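Side-chain contact in fervidolysin (PDB 1R6V), which degrades keratin into peptides as a subtilisin-like serine protease, allowing its bacterium to grow on native feathers: residues K49-K54 with K75-K80. The protein carries 1 engineered substitution. Residues are numbered along the deposited sequence; the frame is centred on the assembly and turned at random.
Sequences KAVNGK and KQAYDK
Val51 and Lys80 touch where the C-terminal end of helix 41-51 meets helix 74-81 in the propeptide domain, both helices lying next to its four-stranded antiparallel sheet, the alpha/beta sandwich expected of a subtilisin-type prodomain. The contact is small, burying 164 Å² in all, and no hydrogen bond or salt bridge crosses it. On the inner side, one methyl of Val51 does the work: CG1 lies 4.0 Å from CB of Ala77 and 4.1 Å from CB of Lys80, so it sits against two residues one helical turn apart. With CG1 anti to the carbonyl carbon (chi1 -53°), the other methyl, CG2, takes the slot between backbone N and carbonyl carbon and makes no contact with 75-80. Ala77 is buried, and its methyl also rests on Leu69.

On the more open side, a lysine chain meets a backbone carbonyl. The aliphatic part of Lys80 passes over the C=O of Ala50, from CB through CE, closest at CD, 3.5 Å from Ala50 O. The chain turns sharply at chi2 (-81°), which carries CD across that oxygen, and then continues nearly straight to NZ. The ammonium group ends beyond the carbonyl without bonding to it, so the touch is van der Waals. In return Ala50 directs its CB at the other helix, 3.9 Å from Lys80 O, while Leu84 covers it from the following loop.

Helix 41-51 stops right here in a Schellman motif before the chain turns into strand 54-59: Asn52 has positive phi, and Gly53 N is bonded to Val48 O.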
loop_
_atom_site.group_PDB
_atom_site.type_symbol
_atom_site.label_atom_id
_atom_site.label_comp_id
_atom_site.label_asym_id
_atom_site.label_seq_id
_atom_site.Cartn_x
_atom_site.Cartn_y
_atom_site.Cartn_z
ATOM N N LYS A 49 -0.742 -12.695 -23.705
ATOM C CA LYS A 49 -0.863 -13.904 -24.504
ATOM C C LYS A 49 -0.854 -15.165 -23.643
ATOM O O LYS A 49 -1.627 -16.094 -23.889
ATOM C CB LYS A 49 0.259 -13.960 -25.533
ATOM C CG LYS A 49 0.231 -12.786 -26.477
ATOM C CD LYS A 49 1.370 -12.848 -27.459
ATOM C CE LYS A 49 1.448 -11.579 -28.282
ATOM N NZ LYS A 49 2.662 -11.603 -29.149
ATOM N N ALA A 50 0.002 -15.199 -22.626
ATOM C CA ALA A 50 0.082 -16.378 -21.767
ATOM C C ALA A 50 -1.228 -16.665 -21.036
ATOM O O ALA A 50 -1.593 -17.822 -20.832
ATOM C CB ALA A 50 1.224 -16.224 -20.766
ATOM N N VAL A 51 -1.946 -15.624 -20.638
ATOM C CA VAL A 51 -3.201 -15.847 -19.934
ATOM C C VAL A 51 -4.380 -15.584 -20.868
ATOM O O VAL A 51 -5.539 -15.771 -20.492
ATOM C CB VAL A 51 -3.301 -14.937 -18.670
ATOM C CG1 VAL A 51 -2.061 -15.111 -17.810
ATOM C CG2 VAL A 51 -3.476 -13.480 -19.065
ATOM N N ASN A 52 -4.068 -15.188 -22.099
ATOM C CA ASN A 52 -5.078 -14.853 -23.094
ATOM C C ASN A 52 -6.092 -13.921 -22.451
ATOM O O ASN A 52 -7.302 -14.159 -22.478
ATOM C CB ASN A 52 -5.782 -16.105 -23.616
ATOM C CG ASN A 52 -6.690 -15.799 -24.789
ATOM O OD1 ASN A 52 -6.407 -14.897 -25.574
ATOM N ND2 ASN A 52 -7.778 -16.552 -24.921
ATOM N N GLY A 53 -5.583 -12.844 -21.865
ATOM C CA GLY A 53 -6.458 -11.903 -21.206
ATOM C C GLY A 53 -6.735 -10.672 -22.034
ATOM O O GLY A 53 -6.378 -10.600 -23.209
ATOM N N LYS A 54 -7.392 -9.704 -21.413
ATOM C CA LYS A 54 -7.708 -8.469 -22.093
ATOM C C LYS A 54 -7.300 -7.291 -21.233
ATOM O O LYS A 54 -7.648 -7.227 -20.055
ATOM C CB LYS A 54 -9.206 -8.362 -22.384
ATOM C CG LYS A 54 -9.557 -7.054 -23.067
ATOM C CD LYS A 54 -11.034 -6.921 -23.308
ATOM C CE LYS A 54 -11.822 -6.914 -22.014
ATOM N NZ LYS A 54 -13.242 -6.511 -22.275
ATOM N N LYS A 75 -4.715 -17.220 -9.336
ATOM C CA LYS A 75 -3.743 -18.278 -9.075
ATOM C C LYS A 75 -3.347 -18.973 -10.372
ATOM O O LYS A 75 -2.170 -19.238 -10.619
ATOM C CB LYS A 75 -4.317 -19.289 -8.076
ATOM C CG LYS A 75 -3.282 -20.244 -7.496
ATOM C CD LYS A 75 -3.947 -21.172 -6.488
ATOM C CE LYS A 75 -3.011 -22.274 -6.033
ATOM N NZ LYS A 75 -1.800 -21.719 -5.367
ATOM N N GLN A 76 -4.330 -19.258 -11.216
ATOM C CA GLN A 76 -4.038 -19.899 -12.488
ATOM C C GLN A 76 -3.212 -18.973 -13.386
ATOM O O GLN A 76 -2.347 -19.431 -14.140
ATOM C CB GLN A 76 -5.344 -20.286 -13.187
ATOM C CG GLN A 76 -6.141 -21.340 -12.443
ATOM C CD GLN A 76 -7.447 -21.661 -13.138
ATOM O OE1 GLN A 76 -8.117 -20.772 -13.657
ATOM N NE2 GLN A 76 -7.823 -22.936 -13.139
ATOM N N ALA A 77 -3.477 -17.667 -13.319
ATOM C CA ALA A 77 -2.708 -16.714 -14.123
ATOM C C ALA A 77 -1.257 -16.723 -13.637
ATOM O O ALA A 77 -0.315 -16.653 -14.430
ATOM C CB ALA A 77 -3.305 -15.288 -14.002
ATOM N N TYR A 78 -1.073 -16.784 -12.323
ATOM C CA TYR A 78 0.282 -16.846 -11.786
ATOM C C TYR A 78 0.982 -18.101 -12.349
ATOM O O TYR A 78 2.148 -18.049 -12.723
ATOM C CB TYR A 78 0.256 -16.951 -10.262
ATOM C CG TYR A 78 0.076 -15.659 -9.499
ATOM C CD1 TYR A 78 -0.451 -14.514 -10.108
ATOM C CD2 TYR A 78 0.426 -15.591 -8.156
ATOM C CE1 TYR A 78 -0.621 -13.319 -9.376
ATOM C CE2 TYR A 78 0.259 -14.414 -7.418
ATOM C CZ TYR A 78 -0.260 -13.281 -8.030
ATOM O OH TYR A 78 -0.396 -12.107 -7.290
ATOM N N ASP A 79 0.271 -19.222 -12.402
ATOM C CA ASP A 79 0.886 -20.444 -12.916
ATOM C C ASP A 79 1.332 -20.293 -14.362
ATOM O O ASP A 79 2.341 -20.870 -14.762
ATOM C CB ASP A 79 -0.071 -21.637 -12.803
ATOM C CG ASP A 79 -0.292 -22.079 -11.364
ATOM O OD1 ASP A 79 0.630 -21.931 -10.529
ATOM O OD2 ASP A 79 -1.387 -22.595 -11.069
ATOM N N LYS A 80 0.583 -19.523 -15.150
ATOM C CA LYS A 80 0.928 -19.301 -16.554
ATOM C C LYS A 80 2.071 -18.309 -16.742
ATOM O O LYS A 80 2.709 -18.280 -17.790
ATOM C CB LYS A 80 -0.283 -18.759 -17.320
ATOM C CG LYS A 80 -1.385 -19.768 -17.579
ATOM C CD LYS A 80 -1.040 -20.632 -18.773
ATOM C CE LYS A 80 -2.228 -21.479 -19.183
ATOM N NZ LYS A 80 -2.033 -22.076 -20.535
#